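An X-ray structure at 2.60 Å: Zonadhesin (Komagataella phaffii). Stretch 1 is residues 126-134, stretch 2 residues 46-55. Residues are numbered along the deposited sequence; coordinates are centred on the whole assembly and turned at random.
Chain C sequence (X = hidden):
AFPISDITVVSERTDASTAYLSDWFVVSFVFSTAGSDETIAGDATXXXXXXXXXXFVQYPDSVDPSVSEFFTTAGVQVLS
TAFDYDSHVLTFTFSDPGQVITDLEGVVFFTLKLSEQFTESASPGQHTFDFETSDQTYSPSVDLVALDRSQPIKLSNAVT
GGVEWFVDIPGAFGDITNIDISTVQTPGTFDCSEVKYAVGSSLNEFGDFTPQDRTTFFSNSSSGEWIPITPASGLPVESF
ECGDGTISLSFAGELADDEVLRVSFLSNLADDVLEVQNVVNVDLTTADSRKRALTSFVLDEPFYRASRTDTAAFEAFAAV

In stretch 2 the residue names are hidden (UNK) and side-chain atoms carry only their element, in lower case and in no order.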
ATOM      1  N   GLN C 126     -30.053 -46.951  20.419  1.00 35.96           N
ATOM      2  CA  GLN C 126     -30.191 -48.331  20.851  1.00 33.09           C
ATOM      3  C   GLN C 126     -31.368 -49.017  20.177  1.00 35.69           C
ATOM      4  O   GLN C 126     -32.486 -48.498  20.167  1.00 33.49           O
ATOM      5  CB  GLN C 126     -30.358 -48.396  22.356  1.00 34.80           C
ATOM      6  CG  GLN C 126     -31.027 -49.655  22.823  1.00 35.19           C
ATOM      7  CD  GLN C 126     -30.385 -50.211  24.058  1.00 35.40           C
ATOM      8  OE1 GLN C 126     -29.281 -49.818  24.413  1.00 36.10           O
ATOM      9  NE2 GLN C 126     -31.065 -51.139  24.720  1.00 33.42           N
ATOM     10  N   HIS C 127     -31.100 -50.199  19.618  1.00 39.70           N
ATOM     11  CA  HIS C 127     -32.090 -51.036  18.960  1.00 30.76           C
ATOM     12  C   HIS C 127     -31.845 -52.470  19.375  1.00 29.84           C
ATOM     13  O   HIS C 127     -30.700 -52.924  19.360  1.00 31.20           O
ATOM     14  CB  HIS C 127     -31.981 -50.915  17.453  1.00 31.07           C
ATOM     15  CG  HIS C 127     -32.962 -51.753  16.710  1.00 30.89           C
ATOM     16  ND1 HIS C 127     -34.282 -51.392  16.565  1.00 31.23           N
ATOM     17  CD2 HIS C 127     -32.815 -52.924  16.050  1.00 30.67           C
ATOM     18  CE1 HIS C 127     -34.908 -52.303  15.845  1.00 30.78           C
ATOM     19  NE2 HIS C 127     -34.041 -53.247  15.524  1.00 34.58           N
ATOM     20  N   THR C 128     -32.899 -53.182  19.752  1.00 32.31           N
ATOM     21  CA  THR C 128     -32.782 -54.586  20.119  1.00 30.41           C
ATOM     22  C   THR C 128     -33.385 -55.445  19.025  1.00 29.64           C
ATOM     23  O   THR C 128     -34.394 -55.076  18.422  1.00 26.74           O
ATOM     24  CB  THR C 128     -33.487 -54.893  21.427  1.00 30.11           C
ATOM     25  OG1 THR C 128     -34.883 -55.047  21.153  1.00 38.82           O
ATOM     26  CG2 THR C 128     -33.270 -53.777  22.425  1.00 30.67           C
ATOM     27  N   PHE C 129     -32.754 -56.583  18.765  1.00 31.15           N
ATOM     28  CA  PHE C 129     -33.224 -57.526  17.760  1.00 28.74           C
ATOM     29  C   PHE C 129     -33.822 -58.712  18.486  1.00 27.68           C
ATOM     30  O   PHE C 129     -33.195 -59.258  19.392  1.00 27.68           O
ATOM     31  CB  PHE C 129     -32.091 -58.015  16.856  1.00 28.00           C
ATOM     32  CG  PHE C 129     -31.293 -56.937  16.203  1.00 26.29           C
ATOM     33  CD1 PHE C 129     -31.729 -56.353  15.034  1.00 27.45           C
ATOM     34  CD2 PHE C 129     -30.083 -56.554  16.721  1.00 25.76           C
ATOM     35  CE1 PHE C 129     -30.990 -55.402  14.422  1.00 25.84           C
ATOM     36  CE2 PHE C 129     -29.344 -55.602  16.109  1.00 26.31           C
ATOM     37  CZ  PHE C 129     -29.794 -55.027  14.960  1.00 27.00           C
ATOM     38  N   ASP C 130     -35.026 -59.104  18.100  1.00 28.28           N
ATOM     39  CA  ASP C 130     -35.724 -60.207  18.753  1.00 28.00           C
ATOM     40  C   ASP C 130     -35.603 -61.472  17.906  1.00 26.58           C
ATOM     41  O   ASP C 130     -36.169 -61.554  16.815  1.00 27.15           O
ATOM     42  CB  ASP C 130     -37.189 -59.847  18.984  1.00 29.36           C
ATOM     43  CG  ASP C 130     -37.362 -58.755  20.000  1.00 31.88           C
ATOM     44  OD1 ASP C 130     -36.476 -58.610  20.861  1.00 31.29           O
ATOM     45  OD2 ASP C 130     -38.381 -58.036  19.935  1.00 42.74           O
ATOM     46  N   PHE C 131     -34.875 -62.460  18.411  1.00 25.84           N
ATOM     47  CA  PHE C 131     -34.839 -63.796  17.822  1.00 27.80           C
ATOM     48  C   PHE C 131     -35.712 -64.734  18.661  1.00 28.63           C
ATOM     49  O   PHE C 131     -35.504 -64.870  19.872  1.00 27.93           O
ATOM     50  CB  PHE C 131     -33.403 -64.318  17.736  1.00 26.23           C
ATOM     51  CG  PHE C 131     -32.489 -63.434  16.939  1.00 26.62           C
ATOM     52  CD1 PHE C 131     -31.797 -62.407  17.551  1.00 26.02           C
ATOM     53  CD2 PHE C 131     -32.336 -63.616  15.582  1.00 24.40           C
ATOM     54  CE1 PHE C 131     -30.984 -61.590  16.840  1.00 24.29           C
ATOM     55  CE2 PHE C 131     -31.515 -62.799  14.865  1.00 24.20           C
ATOM     56  CZ  PHE C 131     -30.842 -61.777  15.497  1.00 24.58           C
ATOM     57  N   GLU C 132     -36.694 -65.362  18.025  1.00 30.15           N
ATOM     58  CA  GLU C 132     -37.605 -66.272  18.704  1.00 31.59           C
ATOM     59  C   GLU C 132     -37.223 -67.718  18.418  1.00 30.58           C
ATOM     60  O   GLU C 132     -37.086 -68.117  17.257  1.00 29.40           O
ATOM     61  CB  GLU C 132     -39.049 -66.001  18.292  1.00 36.40           C
ATOM     62  CG  GLU C 132     -39.561 -64.678  18.829  1.00 46.65           C
ATOM     63  CD  GLU C 132     -41.052 -64.665  19.075  1.00 57.75           C
ATOM     64  OE1 GLU C 132     -41.695 -65.727  18.922  1.00 60.11           O
ATOM     65  OE2 GLU C 132     -41.587 -63.589  19.421  1.00 63.45           O
ATOM     66  N   THR C 133     -37.009 -68.487  19.480  1.00 31.17           N
ATOM     67  CA  THR C 133     -36.960 -69.932  19.354  1.00 31.63           C
ATOM     68  C   THR C 133     -38.265 -70.513  19.870  1.00 33.03           C
ATOM     69  O   THR C 133     -39.315 -69.865  19.792  1.00 33.68           O
ATOM     70  CB  THR C 133     -35.784 -70.521  20.116  1.00 32.93           C
ATOM     71  OG1 THR C 133     -35.999 -70.352  21.516  1.00 33.17           O
ATOM     72  CG2 THR C 133     -34.507 -69.825  19.715  1.00 31.75           C
ATOM     73  N   SER C 134     -38.213 -71.729  20.402  1.00 38.90           N
ATOM     74  CA  SER C 134     -39.436 -72.368  20.868  1.00 33.91           C
ATOM     75  C   SER C 134     -39.648 -72.141  22.347  1.00 33.61           C
ATOM     76  O   SER C 134     -40.782 -71.964  22.795  1.00 34.31           O
ATOM     77  CB  SER C 134     -39.411 -73.866  20.553  1.00 32.92           C
ATOM     78  OG  SER C 134     -38.202 -74.469  20.971  1.00 33.27           O
ATOM     79  N   UNK C  46     -33.735 -77.082  14.554  1.00 31.18           N
ATOM     80  CA  UNK C  46     -33.850 -75.964  15.467  1.00 28.98           C
ATOM     81  C   UNK C  46     -34.237 -74.759  14.637  1.00 29.12           C
ATOM     82  O   UNK C  46     -33.469 -74.328  13.771  1.00 34.39           O
ATOM     83  c   UNK C  46     -32.546 -75.699  16.227  1.00 28.78           C
ATOM     84  c   UNK C  46     -30.823 -76.822  17.689  1.00 32.51           C
ATOM     85  c   UNK C  46     -32.774 -74.656  17.281  1.00 29.93           C
ATOM     86  c   UNK C  46     -32.039 -76.988  16.853  1.00 30.93           C
ATOM     87  N   UNK C  47     -35.423 -74.229  14.883  1.00 26.82           N
ATOM     88  CA  UNK C  47     -35.938 -73.097  14.136  1.00 27.36           C
ATOM     89  C   UNK C  47     -35.739 -71.813  14.931  1.00 25.40           C
ATOM     90  O   UNK C  47     -36.145 -71.735  16.094  1.00 27.66           O
ATOM     91  c   UNK C  47     -38.956 -74.430  12.252  1.00 35.03           C
ATOM     92  c   UNK C  47     -37.586 -74.439  12.847  1.00 29.04           C
ATOM     93  c   UNK C  47     -37.403 -73.319  13.805  1.00 27.15           C
ATOM     94  o   UNK C  47     -39.099 -74.836  11.078  1.00 41.13           O
ATOM     95  o   UNK C  47     -39.886 -73.989  12.953  1.00 39.45           O
ATOM     96  N   UNK C  48     -35.110 -70.816  14.304  1.00 22.35           N
ATOM     97  CA  UNK C  48     -34.864 -69.508  14.911  1.00 26.00           C
ATOM     98  C   UNK C  48     -35.346 -68.439  13.949  1.00 24.52           C
ATOM     99  O   UNK C  48     -34.923 -68.403  12.791  1.00 23.71           O
ATOM    100  c   UNK C  48     -33.281 -67.983  16.051  1.00 24.64           C
ATOM    101  c   UNK C  48     -33.382 -69.245  15.244  1.00 24.27           C
ATOM    102  c   UNK C  48     -32.774 -70.358  16.017  1.00 24.33           C
ATOM    103  N   UNK C  49     -36.212 -67.565  14.423  1.00 26.68           N
ATOM    104  CA  UNK C  49     -36.717 -66.520  13.557  1.00 23.73           C
ATOM    105  C   UNK C  49     -35.741 -65.358  13.572  1.00 23.85           C
ATOM    106  O   UNK C  49     -35.136 -65.055  14.597  1.00 27.04           O
ATOM    107  o   UNK C  49     -38.003 -65.459  15.270  1.00 28.30           O
ATOM    108  c   UNK C  49     -38.094 -66.068  14.005  1.00 24.14           C
ATOM    109  N   UNK C  50     -35.539 -64.762  12.412  1.00 23.90           N
ATOM    110  CA  UNK C  50     -34.692 -63.587  12.259  1.00 25.22           C
ATOM    111  C   UNK C  50     -35.616 -62.381  12.143  1.00 24.52           C
ATOM    112  O   UNK C  50     -36.567 -62.426  11.359  1.00 28.90           O
ATOM    113  c   UNK C  50     -33.413 -62.341  10.471  1.00 26.24           C
ATOM    114  c   UNK C  50     -32.675 -65.901  11.629  1.00 21.74           C
ATOM    115  c   UNK C  50     -32.488 -64.466  11.332  1.00 23.81           C
ATOM    116  c   UNK C  50     -33.779 -63.708  11.020  1.00 31.63           C
ATOM    117  N   UNK C  51     -35.404 -61.321  12.917  1.00 25.85           N
ATOM    118  CA  UNK C  51     -36.282 -60.149  12.823  1.00 26.19           C
ATOM    119  C   UNK C  51     -36.233 -59.514  11.447  1.00 24.21           C
ATOM    120  O   UNK C  51     -35.195 -59.479  10.800  1.00 27.31           O
ATOM    121  c   UNK C  51     -34.363 -61.142  13.936  1.00 25.56           C
ATOM    122  c   UNK C  51     -34.355 -59.671  14.136  1.00 25.62           C
ATOM    123  c   UNK C  51     -35.721 -59.206  13.889  1.00 27.18           C
ATOM    124  N   UNK C  52     -37.373 -58.986  11.009  1.00 27.65           N
ATOM    125  CA  UNK C  52     -37.483 -58.479   9.642  1.00 28.18           C
ATOM    126  C   UNK C  52     -36.478 -57.380   9.322  1.00 27.44           C
ATOM    127  O   UNK C  52     -36.229 -57.121   8.146  1.00 27.40           O
ATOM    128  n   UNK C  52     -41.076 -58.623  10.191  1.00 33.19           N
ATOM    129  o   UNK C  52     -39.675 -60.197   9.417  1.00 39.90           O
ATOM    130  c   UNK C  52     -39.924 -59.021   9.662  1.00 35.83           C
ATOM    131  c   UNK C  52     -38.892 -57.968   9.394  1.00 29.54           C
ATOM    132  N   UNK C  53     -35.900 -56.723  10.326  1.00 26.08           N
ATOM    133  CA  UNK C  53     -34.992 -55.633  10.028  1.00 27.09           C
ATOM    134  C   UNK C  53     -33.653 -56.141   9.514  1.00 28.16           C
ATOM    135  O   UNK C  53     -32.926 -55.375   8.874  1.00 26.60           O
ATOM    136  c   UNK C  53     -34.473 -55.469  12.536  1.00 27.42           C
ATOM    137  c   UNK C  53     -34.802 -54.740  11.261  1.00 27.96           C
ATOM    138  c   UNK C  53     -35.686 -55.797  13.345  1.00 26.78           C
ATOM    139  o   UNK C  53     -36.738 -56.106  12.757  1.00 27.20           O
ATOM    140  o   UNK C  53     -35.590 -55.722  14.579  1.00 29.50           O
ATOM    141  N   UNK C  54     -33.329 -57.415   9.764  1.00 26.94           N
ATOM    142  CA  UNK C  54     -32.132 -58.064   9.243  1.00 25.05           C
ATOM    143  C   UNK C  54     -32.429 -58.790   7.940  1.00 21.32           C
ATOM    144  O   UNK C  54     -33.524 -59.297   7.725  1.00 25.45           O
ATOM    145  c   UNK C  54     -30.164 -57.338  11.375  1.00 23.17           C
ATOM    146  c   UNK C  54     -31.179 -58.402  11.589  1.00 24.98           C
ATOM    147  c   UNK C  54     -31.563 -59.041  10.262  1.00 24.08           C
ATOM    148  c   UNK C  54     -30.640 -59.418  12.508  1.00 24.73           C
ATOM    149  N   UNK C  55     -31.448 -58.807   7.052  1.00 24.15           N
ATOM    150  CA  UNK C  55     -31.613 -59.414   5.744  1.00 23.62           C
ATOM    151  C   UNK C  55     -30.322 -60.092   5.328  1.00 20.50           C
ATOM    152  O   UNK C  55     -29.231 -59.651   5.683  1.00 20.90           O
ATOM    153  c   UNK C  55     -32.021 -58.379   4.700  1.00 24.45           C
ATOM    154  o   UNK C  55     -35.165 -57.030   3.525  1.00 38.48           O
ATOM    155  c   UNK C  55     -33.934 -57.051   3.738  1.00 33.88           C
ATOM    156  o   UNK C  55     -33.101 -56.442   3.037  1.00 43.79           O
ATOM    157  c   UNK C  55     -33.431 -57.865   4.899  1.00 33.62           C
TER
HETATM  158  O   HOH W   1     -36.700 -57.054  16.743  1.00 26.62           O

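Position 46 has four side-chain carbons, forked at the first, with one arm two carbons long. It makes no contact with stretch 1. The fork identifies Ile 46.

Position 47 has three carbons in a row, the third carrying two oxygens. Its backbone O lies 3.8 Å from CA of Thr 133. The carboxylate at the end of this chain length marks Glu 47.

Position 48 has one carbon carrying two more. One of these lies 4.0 Å from CB of Phe 131, the other 4.1 Å from CG2 of Thr 133. This is Val 48.

Position 49 has one carbon and one oxygen. The oxygen accepts a hydrogen bond from N of Glu 132 at 3.1 Å. The short hydroxyl side chain is Ser 49. Its backbone N donates to O of Glu 132 at 3.0 Å, nearly straight at 169°.

Position 50 has four carbons, again forked at the first with one two-carbon arm. Its CB points away from stretch 1, yet one carbon reaches the edge of the Phe 131 ring, 4.0 Å from CE2. This is Ile 50.

Position 51 has three carbons that close a ring onto the backbone N. One ring carbon sits over one face of the Phe 131 ring, 3.4 Å from CE2, in a CH-pi contact. Another is 3.9 Å from CB of Phe 129. The closed ring is Pro 51.

Position 52 has two carbons, the second carrying one oxygen and one nitrogen. It is out of reach of stretch 1. The amide gives Asn 52.

Position 53 has three carbons, the third carrying two oxygens. One oxygen accepts a hydrogen bond of 3.1 Å from NE2 of His 127. This is Glu 53.

Position 54 has four carbons, forked at the second. One end carbon is 3.7 Å from CE1 of Phe 129, the other 3.8 Å from CZ of Phe 131. This is Leu 54. Its N donates to O of Pro 51 at 3.0 Å, within a type I turn.

Position 55 has three carbons, the third carrying two oxygens, out of reach of stretch 1. It is Glu 55.

Ser 49 pairs with Glu 132 through its backbone and side chain. The two phenylalanines pack against Pro 51 and Leu 54, at the ends of the turn. A water donates to OE2 of Glu 53 at 2.8 Å and accepts from N of Asp 130 at 3.0 Å, bridging the stretches.

Stretch 2, residues 46-55: IEVSIPNELE
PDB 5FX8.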